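Local structure of putative glucose-6-phosphate 1-epimerase (2HTA) at residues A[41-46]-A[80-85]; A[85-90]-A[112-117]; A[97-102]-A[175-180]. The protein probably interconverts the alpha and beta anomers of glucose 6-phosphate, acting as a hexose-6-phosphate mutarotase of the aldose 1-epimerase type. One frame throughout, in Å; residues are numbered along the deposited sequence.

Interaction 1 of 3, residues A[41-46]-A[80-85]; sequences LDLIVV and TPFKTG
Residues 41-46 form the first part of strand 41-48, the middle strand of a five-stranded antiparallel sheet. Residues 80-85 run past the start of that strand as an irregular loop. The two backbones come closest at Leu41 and Phe82, whose CA atoms are 5.8 Å apart. The strand then leads away from the loop.

Leu41 and Phe82 carry the contact. Both point at the opposite segment, and their side chains cross at about a right angle. Leu41 CG lies 3.6 Å from Phe82 C. One methyl, CD1, reaches Phe82 CA and is 3.8 Å from ring atom CD1 of Phe82. The other methyl, CD2, rests on the backbone between Lys83 and Thr84, 3.8 Å from Lys83 C. The branched end of Leu41 thus lies along the loop main chain from Phe82 to Thr84. Leu43 adds a looser touch, its CD2 4.2 Å from Phe82 CE1, near the ring plane at the edge. Ile20 and Met16 of helix 14-22 pack against Leu43 and Phe82 respectively.

Thr80 OG1 bonds to Pro81 O along a lone pair in the carbonyl plane, at 3.2 Å. At the exposed end, Lys83 turns away and forms a salt bridge with Asp39.

Between the two segments the contact is apolar. Apolar packing and burial hold the loop against the start of the strand, while polar bonds to Asp39, Asp40 and Gln58 fix its course.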
ATOM      1  N   LEU A  41       4.512  15.565   9.431  1.00 22.18           N
ATOM      2  CA  LEU A  41       4.999  14.914   8.201  1.00 21.20           C
ATOM      3  C   LEU A  41       4.931  15.761   6.949  1.00 21.98           C
ATOM      4  O   LEU A  41       3.891  16.385   6.678  1.00 21.13           O
ATOM      5  CB  LEU A  41       4.185  13.639   7.920  1.00 21.77           C
ATOM      6  CG  LEU A  41       4.174  12.577   9.040  1.00 20.96           C
ATOM      7  CD1 LEU A  41       3.491  11.286   8.595  1.00 21.49           C
ATOM      8  CD2 LEU A  41       5.603  12.287   9.509  1.00 21.85           C
ATOM      9  N   ASP A  42       6.041  15.768   6.223  1.00 19.63           N
ATOM     10  CA  ASP A  42       6.091  16.431   4.953  1.00 21.72           C
ATOM     11  C   ASP A  42       5.368  15.553   3.922  1.00 20.29           C
ATOM     12  O   ASP A  42       5.597  14.349   3.904  1.00 20.52           O
ATOM     13  CB  ASP A  42       7.523  16.617   4.553  1.00 21.63           C
ATOM     14  CG  ASP A  42       8.147  17.785   5.293  1.00 26.37           C
ATOM     15  OD1 ASP A  42       7.397  18.731   5.650  1.00 32.69           O
ATOM     16  OD2 ASP A  42       9.360  17.750   5.519  1.00 31.91           O
ATOM     17  N   LEU A  43       4.465  16.164   3.148  1.00 20.10           N
ATOM     18  CA  LEU A  43       3.667  15.453   2.116  1.00 18.89           C
ATOM     19  C   LEU A  43       4.002  16.003   0.716  1.00 20.16           C
ATOM     20  O   LEU A  43       4.263  17.193   0.570  1.00 20.12           O
ATOM     21  CB  LEU A  43       2.143  15.643   2.328  1.00 19.17           C
ATOM     22  CG  LEU A  43       1.668  15.347   3.757  1.00 18.83           C
ATOM     23  CD1 LEU A  43       0.138  15.456   3.882  1.00 20.39           C
ATOM     24  CD2 LEU A  43       2.120  13.912   4.172  1.00 19.25           C
ATOM     25  N   ILE A  44       3.997  15.125  -0.277  1.00 19.21           N
ATOM     26  CA  ILE A  44       4.091  15.506  -1.675  1.00 20.51           C
ATOM     27  C   ILE A  44       2.710  15.311  -2.293  1.00 20.51           C
ATOM     28  O   ILE A  44       2.143  14.217  -2.267  1.00 19.56           O
ATOM     29  CB  ILE A  44       5.154  14.670  -2.440  1.00 21.07           C
ATOM     30  CG1 ILE A  44       6.543  14.725  -1.729  1.00 21.55           C
ATOM     31  CG2 ILE A  44       5.152  15.075  -3.928  1.00 21.88           C
ATOM     32  CD1 ILE A  44       7.207  16.148  -1.686  1.00 23.46           C
ATOM     33  N   VAL A  45       2.153  16.403  -2.827  1.00 20.99           N
ATOM     34  CA  VAL A  45       0.789  16.401  -3.273  1.00 20.45           C
ATOM     35  C   VAL A  45       0.753  16.661  -4.794  1.00 20.04           C
ATOM     36  O   VAL A  45       1.339  17.626  -5.265  1.00 19.28           O
ATOM     37  CB  VAL A  45      -0.079  17.456  -2.526  1.00 20.45           C
ATOM     38  CG1 VAL A  45      -1.482  17.457  -3.095  1.00 17.98           C
ATOM     39  CG2 VAL A  45      -0.106  17.193  -0.972  1.00 20.26           C
ATOM     40  N   VAL A  46       0.090  15.765  -5.517  1.00 20.95           N
ATOM     41  CA  VAL A  46      -0.088  15.845  -6.951  1.00 20.50           C
ATOM     42  C   VAL A  46      -1.512  16.372  -7.180  1.00 21.29           C
ATOM     43  O   VAL A  46      -2.512  15.722  -6.860  1.00 20.53           O
ATOM     44  CB  VAL A  46       0.030  14.427  -7.628  1.00 21.64           C
ATOM     45  CG1 VAL A  46      -0.273  14.508  -9.170  1.00 17.91           C
ATOM     46  CG2 VAL A  46       1.414  13.796  -7.391  1.00 20.34           C
ATOM     47  N   THR A  80      -5.671   8.241  11.469  1.00 24.95           N
ATOM     48  CA  THR A  80      -4.241   7.958  11.520  1.00 25.01           C
ATOM     49  C   THR A  80      -3.426   9.124  12.052  1.00 24.96           C
ATOM     50  O   THR A  80      -3.680  10.268  11.683  1.00 24.53           O
ATOM     51  CB  THR A  80      -3.668   7.443  10.146  1.00 24.34           C
ATOM     52  OG1 THR A  80      -2.339   6.968  10.355  1.00 26.36           O
ATOM     53  CG2 THR A  80      -3.655   8.527   9.090  1.00 27.55           C
ATOM     54  N   PRO A  81      -2.456   8.849  12.944  1.00 24.98           N
ATOM     55  CA  PRO A  81      -1.514   9.911  13.249  1.00 25.22           C
ATOM     56  C   PRO A  81      -0.682  10.289  12.022  1.00 25.03           C
ATOM     57  O   PRO A  81      -0.552   9.476  11.098  1.00 25.17           O
ATOM     58  CB  PRO A  81      -0.606   9.277  14.328  1.00 26.57           C
ATOM     59  CG  PRO A  81      -1.377   8.161  14.886  1.00 26.86           C
ATOM     60  CD  PRO A  81      -2.154   7.625  13.684  1.00 25.90           C
ATOM     61  N   PHE A  82      -0.181  11.527  11.992  1.00 24.69           N
ATOM     62  CA  PHE A  82       0.855  12.004  11.075  1.00 24.16           C
ATOM     63  C   PHE A  82       2.019  12.434  11.962  1.00 24.06           C
ATOM     64  O   PHE A  82       2.232  13.600  12.197  1.00 23.77           O
ATOM     65  CB  PHE A  82       0.381  13.157  10.162  1.00 23.68           C
ATOM     66  CG  PHE A  82      -0.493  12.681   9.034  1.00 23.48           C
ATOM     67  CD1 PHE A  82      -0.002  12.647   7.724  1.00 24.19           C
ATOM     68  CD2 PHE A  82      -1.778  12.196   9.282  1.00 23.56           C
ATOM     69  CE1 PHE A  82      -0.783  12.187   6.685  1.00 23.79           C
ATOM     70  CE2 PHE A  82      -2.587  11.726   8.206  1.00 24.94           C
ATOM     71  CZ  PHE A  82      -2.079  11.691   6.948  1.00 24.10           C
ATOM     72  N   LYS A  83       2.754  11.445  12.452  1.00 24.13           N
ATOM     73  CA  LYS A  83       3.796  11.631  13.467  1.00 24.08           C
ATOM     74  C   LYS A  83       5.082  10.945  13.014  1.00 23.84           C
ATOM     75  O   LYS A  83       5.067   9.828  12.445  1.00 23.27           O
ATOM     76  CB  LYS A  83       3.373  10.972  14.782  1.00 24.33           C
ATOM     77  CG  LYS A  83       2.142  11.556  15.473  1.00 26.87           C
ATOM     78  CD  LYS A  83       2.389  12.926  16.052  1.00 32.13           C
ATOM     79  CE  LYS A  83       1.254  13.334  17.024  1.00 32.98           C
ATOM     80  NZ  LYS A  83       1.433  14.809  17.279  1.00 37.61           N
ATOM     81  N   THR A  84       6.192  11.592  13.297  1.00 24.53           N
ATOM     82  CA  THR A  84       7.508  11.059  13.013  1.00 26.06           C
ATOM     83  C   THR A  84       7.726   9.640  13.513  1.00 26.45           C
ATOM     84  O   THR A  84       7.592   9.339  14.721  1.00 25.03           O
ATOM     85  CB  THR A  84       8.602  12.055  13.468  1.00 26.01           C
ATOM     86  OG1 THR A  84       8.318  13.302  12.844  1.00 27.99           O
ATOM     87  CG2 THR A  84       9.971  11.608  13.011  1.00 27.11           C
ATOM     88  N   GLY A  85       7.998   8.736  12.549  1.00 25.78           N
ATOM     89  CA  GLY A  85       8.305   7.343  12.897  1.00 24.29           C
ATOM     90  C   GLY A  85       7.124   6.426  13.099  1.00 23.74           C
ATOM     91  O   GLY A  85       7.298   5.222  13.272  1.00 25.13           O
TER

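Interaction 2 of 3, residues A[85-90]-A[112-117]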
ATOM      1  N   GLY A  85       7.998   8.736  12.549  1.00 25.78           N
ATOM      2  CA  GLY A  85       8.305   7.343  12.897  1.00 24.29           C
ATOM      3  C   GLY A  85       7.124   6.426  13.099  1.00 23.74           C
ATOM      4  O   GLY A  85       7.298   5.222  13.272  1.00 25.13           O
ATOM      5  N   VAL A  86       5.905   6.957  13.051  1.00 23.20           N
ATOM      6  CA  VAL A  86       4.714   6.181  13.318  1.00 22.29           C
ATOM      7  C   VAL A  86       4.094   5.717  11.980  1.00 22.97           C
ATOM      8  O   VAL A  86       3.869   6.551  11.106  1.00 22.37           O
ATOM      9  CB  VAL A  86       3.713   7.063  14.134  1.00 23.27           C
ATOM     10  CG1 VAL A  86       2.369   6.352  14.304  1.00 26.35           C
ATOM     11  CG2 VAL A  86       4.345   7.338  15.555  1.00 23.34           C
ATOM     12  N   ALA A  87       3.799   4.437  11.857  1.00 23.25           N
ATOM     13  CA  ALA A  87       3.240   3.914  10.598  1.00 23.40           C
ATOM     14  C   ALA A  87       1.914   4.526  10.294  1.00 23.24           C
ATOM     15  O   ALA A  87       1.036   4.643  11.159  1.00 24.49           O
ATOM     16  CB  ALA A  87       3.144   2.382  10.639  1.00 23.13           C
ATOM     17  N   LEU A  88       1.743   4.936   9.044  1.00 23.34           N
ATOM     18  CA  LEU A  88       0.489   5.528   8.583  1.00 22.03           C
ATOM     19  C   LEU A  88      -0.545   4.451   8.273  1.00 21.62           C
ATOM     20  O   LEU A  88      -0.189   3.407   7.669  1.00 21.65           O
ATOM     21  CB  LEU A  88       0.771   6.367   7.352  1.00 21.71           C
ATOM     22  CG  LEU A  88       1.510   7.684   7.597  1.00 23.53           C
ATOM     23  CD1 LEU A  88       2.484   7.948   6.449  1.00 24.40           C
ATOM     24  CD2 LEU A  88       0.528   8.876   7.833  1.00 24.19           C
ATOM     25  N   ARG A  89      -1.807   4.672   8.692  1.00 19.93           N
ATOM     26  CA  ARG A  89      -2.859   3.670   8.489  1.00 20.49           C
ATOM     27  C   ARG A  89      -3.655   4.004   7.212  1.00 19.72           C
ATOM     28  O   ARG A  89      -4.379   5.000   7.189  1.00 19.31           O
ATOM     29  CB  ARG A  89      -3.856   3.611   9.675  1.00 21.13           C
ATOM     30  CG  ARG A  89      -4.967   2.588   9.495  1.00 19.74           C
ATOM     31  CD  ARG A  89      -4.504   1.122   9.525  1.00 21.29           C
ATOM     32  NE  ARG A  89      -3.855   0.758  10.784  1.00 22.37           N
ATOM     33  CZ  ARG A  89      -3.291  -0.417  11.028  1.00 26.42           C
ATOM     34  NH1 ARG A  89      -3.254  -1.366  10.078  1.00 22.44           N
ATOM     35  NH2 ARG A  89      -2.724  -0.648  12.240  1.00 27.79           N
ATOM     36  N   GLY A  90      -3.557   3.141   6.206  1.00 19.82           N
ATOM     37  CA  GLY A  90      -4.250   3.428   4.907  1.00 18.96           C
ATOM     38  C   GLY A  90      -3.252   3.567   3.785  1.00 18.45           C
ATOM     39  O   GLY A  90      -2.054   3.356   3.968  1.00 18.65           O
ATOM     40  N   PHE A 112      10.713  -1.848   8.549  1.00 20.66           N
ATOM     41  CA  PHE A 112      10.981  -0.495   9.079  1.00 19.47           C
ATOM     42  C   PHE A 112      10.984   0.610   7.992  1.00 19.39           C
ATOM     43  O   PHE A 112      11.040   1.796   8.306  1.00 19.00           O
ATOM     44  CB  PHE A 112      12.282  -0.491   9.890  1.00 19.42           C
ATOM     45  CG  PHE A 112      13.469  -0.951   9.117  1.00 21.28           C
ATOM     46  CD1 PHE A 112      13.982  -2.225   9.335  1.00 19.37           C
ATOM     47  CD2 PHE A 112      14.066  -0.141   8.147  1.00 20.24           C
ATOM     48  CE1 PHE A 112      15.097  -2.659   8.644  1.00 21.49           C
ATOM     49  CE2 PHE A 112      15.201  -0.577   7.443  1.00 24.45           C
ATOM     50  CZ  PHE A 112      15.697  -1.874   7.680  1.00 23.54           C
ATOM     51  N   ALA A 113      10.926   0.217   6.721  1.00 17.65           N
ATOM     52  CA  ALA A 113      10.950   1.249   5.641  1.00 18.57           C
ATOM     53  C   ALA A 113       9.770   2.227   5.693  1.00 18.26           C
ATOM     54  O   ALA A 113       9.916   3.395   5.342  1.00 19.79           O
ATOM     55  CB  ALA A 113      11.023   0.548   4.299  1.00 17.97           C
ATOM     56  N   ARG A 114       8.623   1.776   6.205  1.00 17.87           N
ATOM     57  CA  ARG A 114       7.397   2.615   6.253  1.00 17.59           C
ATOM     58  C   ARG A 114       7.485   3.665   7.344  1.00 19.60           C
ATOM     59  O   ARG A 114       6.617   4.557   7.470  1.00 18.85           O
ATOM     60  CB  ARG A 114       6.165   1.733   6.407  1.00 18.75           C
ATOM     61  CG  ARG A 114       6.122   0.892   7.725  1.00 19.98           C
ATOM     62  CD  ARG A 114       4.901   0.038   7.664  1.00 23.89           C
ATOM     63  NE  ARG A 114       4.695  -0.744   8.873  1.00 19.38           N
ATOM     64  CZ  ARG A 114       3.516  -1.067   9.362  1.00 23.45           C
ATOM     65  NH1 ARG A 114       2.394  -0.638   8.778  1.00 21.50           N
ATOM     66  NH2 ARG A 114       3.447  -1.810  10.490  1.00 18.46           N
ATOM     67  N   ASN A 115       8.507   3.524   8.201  1.00 19.29           N
ATOM     68  CA  ASN A 115       8.679   4.430   9.354  1.00 19.30           C
ATOM     69  C   ASN A 115       9.721   5.521   9.139  1.00 19.65           C
ATOM     70  O   ASN A 115       9.788   6.493   9.935  1.00 21.66           O
ATOM     71  CB  ASN A 115       9.106   3.630  10.610  1.00 18.69           C
ATOM     72  CG  ASN A 115       8.156   2.490  10.945  1.00 20.53           C
ATOM     73  OD1 ASN A 115       8.328   1.343  10.480  1.00 20.57           O
ATOM     74  ND2 ASN A 115       7.119   2.796  11.705  1.00 20.04           N
ATOM     75  N   LEU A 116      10.484   5.441   8.069  1.00 18.83           N
ATOM     76  CA  LEU A 116      11.628   6.350   7.856  1.00 19.39           C
ATOM     77  C   LEU A 116      11.379   7.329   6.706  1.00 20.20           C
ATOM     78  O   LEU A 116      10.615   7.008   5.795  1.00 18.95           O
ATOM     79  CB  LEU A 116      12.880   5.519   7.536  1.00 18.49           C
ATOM     80  CG  LEU A 116      13.301   4.530   8.624  1.00 20.59           C
ATOM     81  CD1 LEU A 116      14.433   3.653   8.032  1.00 17.91           C
ATOM     82  CD2 LEU A 116      13.792   5.331   9.865  1.00 23.80           C
ATOM     83  N   PRO A 117      12.031   8.518   6.751  1.00 21.35           N
ATOM     84  CA  PRO A 117      11.877   9.479   5.695  1.00 21.11           C
ATOM     85  C   PRO A 117      12.640   9.058   4.464  1.00 21.69           C
ATOM     86  O   PRO A 117      13.843   8.760   4.552  1.00 22.11           O
ATOM     87  CB  PRO A 117      12.473  10.765   6.300  1.00 21.89           C
ATOM     88  CG  PRO A 117      13.446  10.277   7.423  1.00 21.79           C
ATOM     89  CD  PRO A 117      12.886   9.005   7.863  1.00 21.54           C
TER
HETATM   90  O   HOH W   1       3.953   4.484   6.970  1.00 23.92           O
HETATM   91  O   HOH W   2       2.349   2.110   7.417  1.00 26.50           O
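Phe112 opens the second segment with its carbonyl O, which accepts a backbone bond from Asn115 N at 3.1 Å. This turns the chain so that Arg114 and Asn115 both meet residues 85-90.

Arg114 starts in the crowded position, with CG between the backbone N and the carbonyl carbon (chi1 62°). From CG to NE its chain is extended. This carries the guanidinium over Ala87, whose CB sits 3.6 Å above one face, offset toward the rim near NH1. Two waters join the same residue to Leu88. The first accepts from Leu88 N and donates to Arg114 O at 2.7 Å. The second accepts from Arg114 NH1 at 3.1 Å and donates to Leu88 O. Both backbone polar atoms of Leu88 are therefore bridged to Arg114. NH2 bonds to Ser109 O, which further fixes the guanidinium.

Arg89 and Arg114 probably bind the substrate, as in related enzymes, in a beta-rich fold of the galactose mutarotase clan. Their NH1 atoms are 5.8 Å apart. Two like charges so close would probably suit an anionic sugar phosphate. Asp269 forms a salt bridge with Arg89, and Tyr181 bonds to its NH1.

Asn115 places CG beside its backbone N (chi1 -55°). Its ND2 donates to Gly85 O at 2.9 Å, with an N-H...O angle of 157°. The oxygen lies near the amide plane of Asn115, but ND2 approaches from above the Gly85 carbonyl plane. Gly85 CA returns a C-H...O contact to Asn115 O at 3.4 Å. Leu116 packs on Thr142 and Tyr145 of helix 140-145.

Interaction 3 of 3, residues A[97-102]-A[175-180]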
ATOM      1  N   PRO A  97      12.186  -4.643   5.349  1.00 18.08           N
ATOM      2  CA  PRO A  97      12.563  -5.878   4.685  1.00 18.59           C
ATOM      3  C   PRO A  97      11.913  -7.142   5.264  1.00 18.34           C
ATOM      4  O   PRO A  97      12.431  -8.235   5.027  1.00 17.47           O
ATOM      5  CB  PRO A  97      14.094  -5.896   4.884  1.00 17.45           C
ATOM      6  CG  PRO A  97      14.275  -5.315   6.289  1.00 19.85           C
ATOM      7  CD  PRO A  97      13.112  -4.330   6.470  1.00 19.28           C
ATOM      8  N   TRP A  98      10.794  -7.025   5.986  1.00 18.23           N
ATOM      9  CA  TRP A  98       9.963  -8.211   6.258  1.00 19.11           C
ATOM     10  C   TRP A  98       8.509  -7.902   6.156  1.00 20.08           C
ATOM     11  O   TRP A  98       8.110  -6.747   6.279  1.00 21.68           O
ATOM     12  CB  TRP A  98      10.298  -8.922   7.615  1.00 20.47           C
ATOM     13  CG  TRP A  98      10.007  -8.058   8.822  1.00 20.79           C
ATOM     14  CD1 TRP A  98       8.815  -7.963   9.522  1.00 20.25           C
ATOM     15  CD2 TRP A  98      10.916  -7.156   9.436  1.00 19.80           C
ATOM     16  NE1 TRP A  98       8.948  -7.054  10.550  1.00 19.64           N
ATOM     17  CE2 TRP A  98      10.225  -6.549  10.533  1.00 21.20           C
ATOM     18  CE3 TRP A  98      12.270  -6.846   9.223  1.00 20.58           C
ATOM     19  CZ2 TRP A  98      10.829  -5.596  11.373  1.00 20.62           C
ATOM     20  CZ3 TRP A  98      12.873  -5.889  10.071  1.00 22.30           C
ATOM     21  CH2 TRP A  98      12.146  -5.280  11.123  1.00 22.20           C
ATOM     22  N   PHE A  99       7.730  -8.916   5.841  1.00 20.54           N
ATOM     23  CA  PHE A  99       6.284  -8.813   5.800  1.00 21.05           C
ATOM     24  C   PHE A  99       5.727  -9.510   7.067  1.00 21.27           C
ATOM     25  O   PHE A  99       6.197 -10.594   7.445  1.00 21.27           O
ATOM     26  CB  PHE A  99       5.738  -9.527   4.543  1.00 21.37           C
ATOM     27  CG  PHE A  99       4.233  -9.596   4.508  1.00 21.18           C
ATOM     28  CD1 PHE A  99       3.465  -8.418   4.386  1.00 23.76           C
ATOM     29  CD2 PHE A  99       3.578 -10.803   4.688  1.00 24.96           C
ATOM     30  CE1 PHE A  99       2.065  -8.484   4.370  1.00 24.09           C
ATOM     31  CE2 PHE A  99       2.181 -10.867   4.694  1.00 23.57           C
ATOM     32  CZ  PHE A  99       1.437  -9.674   4.505  1.00 23.92           C
ATOM     33  N   GLY A 100       4.757  -8.876   7.702  1.00 20.65           N
ATOM     34  CA  GLY A 100       4.003  -9.468   8.824  1.00 22.50           C
ATOM     35  C   GLY A 100       4.781  -9.312  10.135  1.00 21.90           C
ATOM     36  O   GLY A 100       5.722  -8.536  10.224  1.00 20.96           O
ATOM     37  N   PRO A 101       4.416 -10.081  11.148  1.00 23.74           N
ATOM     38  CA  PRO A 101       5.071  -9.923  12.465  1.00 23.13           C
ATOM     39  C   PRO A 101       6.582 -10.114  12.427  1.00 21.87           C
ATOM     40  O   PRO A 101       7.072 -11.005  11.714  1.00 21.84           O
ATOM     41  CB  PRO A 101       4.377 -10.995  13.318  1.00 24.64           C
ATOM     42  CG  PRO A 101       3.091 -11.223  12.697  1.00 26.24           C
ATOM     43  CD  PRO A 101       3.347 -11.107  11.167  1.00 24.87           C
ATOM     44  N   ALA A 102       7.334  -9.272  13.131  1.00 20.81           N
ATOM     45  CA  ALA A 102       8.809  -9.370  13.170  1.00 22.59           C
ATOM     46  C   ALA A 102       9.228 -10.682  13.768  1.00 22.26           C
ATOM     47  O   ALA A 102       8.595 -11.145  14.722  1.00 23.23           O
ATOM     48  CB  ALA A 102       9.405  -8.288  14.048  1.00 22.73           C
ATOM     49  N   THR A 175      11.523 -10.464   2.905  1.00 22.31           N
ATOM     50  CA  THR A 175      10.133 -10.597   2.506  1.00 20.96           C
ATOM     51  C   THR A 175       9.523  -9.188   2.550  1.00 20.28           C
ATOM     52  O   THR A 175      10.027  -8.279   3.238  1.00 20.06           O
ATOM     53  CB  THR A 175       9.347 -11.586   3.384  1.00 21.96           C
ATOM     54  OG1 THR A 175       9.400 -11.157   4.744  1.00 23.27           O
ATOM     55  CG2 THR A 175       9.951 -13.082   3.271  1.00 20.97           C
ATOM     56  N   SER A 176       8.498  -8.965   1.732  1.00 18.63           N
ATOM     57  CA  SER A 176       7.999  -7.604   1.538  1.00 17.89           C
ATOM     58  C   SER A 176       6.551  -7.648   1.046  1.00 17.17           C
ATOM     59  O   SER A 176       6.052  -8.731   0.666  1.00 17.47           O
ATOM     60  CB  SER A 176       8.845  -6.828   0.546  1.00 18.30           C
ATOM     61  OG  SER A 176       8.987  -7.541  -0.680  1.00 20.11           O
ATOM     62  N   ALA A 177       5.912  -6.474   1.026  1.00 18.02           N
ATOM     63  CA  ALA A 177       4.543  -6.320   0.517  1.00 19.18           C
ATOM     64  C   ALA A 177       4.257  -4.868   0.103  1.00 19.91           C
ATOM     65  O   ALA A 177       4.876  -3.908   0.655  1.00 21.08           O
ATOM     66  CB  ALA A 177       3.510  -6.703   1.615  1.00 18.66           C
ATOM     67  N   LEU A 178       3.323  -4.693  -0.853  1.00 19.13           N
ATOM     68  CA  LEU A 178       2.715  -3.384  -1.037  1.00 18.14           C
ATOM     69  C   LEU A 178       1.301  -3.588  -0.469  1.00 17.70           C
ATOM     70  O   LEU A 178       0.502  -4.352  -1.010  1.00 16.65           O
ATOM     71  CB  LEU A 178       2.720  -3.005  -2.544  1.00 19.35           C
ATOM     72  CG  LEU A 178       4.081  -3.069  -3.209  1.00 18.02           C
ATOM     73  CD1 LEU A 178       4.002  -2.763  -4.745  1.00 17.41           C
ATOM     74  CD2 LEU A 178       5.035  -2.023  -2.521  1.00 17.43           C
ATOM     75  N   HIS A 179       1.057  -2.997   0.701  1.00 18.49           N
ATOM     76  CA  HIS A 179      -0.064  -3.375   1.574  1.00 18.39           C
ATOM     77  C   HIS A 179      -1.297  -2.507   1.248  1.00 19.09           C
ATOM     78  O   HIS A 179      -1.870  -1.883   2.135  1.00 19.24           O
ATOM     79  CB  HIS A 179       0.371  -3.103   3.026  1.00 20.17           C
ATOM     80  CG  HIS A 179      -0.500  -3.700   4.086  1.00 20.64           C
ATOM     81  ND1 HIS A 179      -1.833  -3.406   4.202  1.00 23.87           N
ATOM     82  CD2 HIS A 179      -0.195  -4.482   5.168  1.00 23.24           C
ATOM     83  CE1 HIS A 179      -2.344  -4.019   5.260  1.00 21.21           C
ATOM     84  NE2 HIS A 179      -1.363  -4.645   5.882  1.00 23.05           N
ATOM     85  N   SER A 180      -1.714  -2.465  -0.015  1.00 19.06           N
ATOM     86  CA  SER A 180      -2.742  -1.482  -0.419  1.00 18.07           C
ATOM     87  C   SER A 180      -4.131  -1.597   0.220  1.00 17.46           C
ATOM     88  O   SER A 180      -4.683  -2.692   0.305  1.00 18.28           O
ATOM     89  CB  SER A 180      -2.913  -1.571  -1.949  1.00 18.13           C
ATOM     90  OG  SER A 180      -1.635  -1.660  -2.512  1.00 17.46           O
TER
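The inferred active site is bordered here by loop 97-102 and strand 172-183, which carries His179. Segment 97-102 follows the short strand 94-95, an antiparallel partner of 172-183. The touching parts of the two segments run 67° apart, and their backbones are nearest at Trp98 and Thr175.

Thr175 holds the loop by two bonds. Its N donates to Pro97 O at 3.2 Å, approaching from above the carbonyl plane. Its OG1 accepts from Phe99 N at 3.0 Å, with an N-H...O angle of 160°. The hydroxyl reaches that N-H because OG1 lies between the backbone N and the carbonyl carbon (chi1 58°). OG1 also lies 3.4 Å from Trp98 CA. Main chain and side chain of one threonine thus fix successive parts of the loop. Trp98 touches Thr175 OG1 through its CB, and its ring NE1 bonds to Pro108 O.

Phe99 has CG anti to its backbone N (chi1 174°), which sends the ring along the strand toward Ala177. Ala177 CB meets the ring obliquely, 3.3 Å from Phe99 CD1 and 3.6 Å from Phe99 CE1, a tight apolar touch. The ring also packs on Glu282, the other inferred active-site residue, and meets the ring of His110. His179 is the centre of an inverse gamma turn. Its ring meets His110 edge-to-face and that of Tyr181 at a shallow angle.

A histidine and a glutamate on adjacent antiparallel strands are typical of the aldose 1-epimerase active site; here Phe99 packs beside the glutamate.

How the interactions relate
The centres of interactions 1 and 2 lie 9 Å apart, and those of 2 and 3 lie 12 Å apart. The centres of interactions 1 and 3 are about 20 Å apart, and they do not touch. Interactions 1 and 2 follow in series, share Gly85 and are joined by a probable hydrogen bond from Arg89 N to Thr80 OG1 (2.9 Å). Interactions 2 and 3 alternate along the chain and meet where Phe112 packs on Pro97 and Trp98. The contacts thus lead from the five-stranded sheet to strand 172-183 of the eight-stranded sheet. Interactions 2 and 3 hold the probable substrate-binding arginines and the inferred catalytic histidine, while interaction 1 ties the loop that leads to Arg89 to the five-stranded sheet.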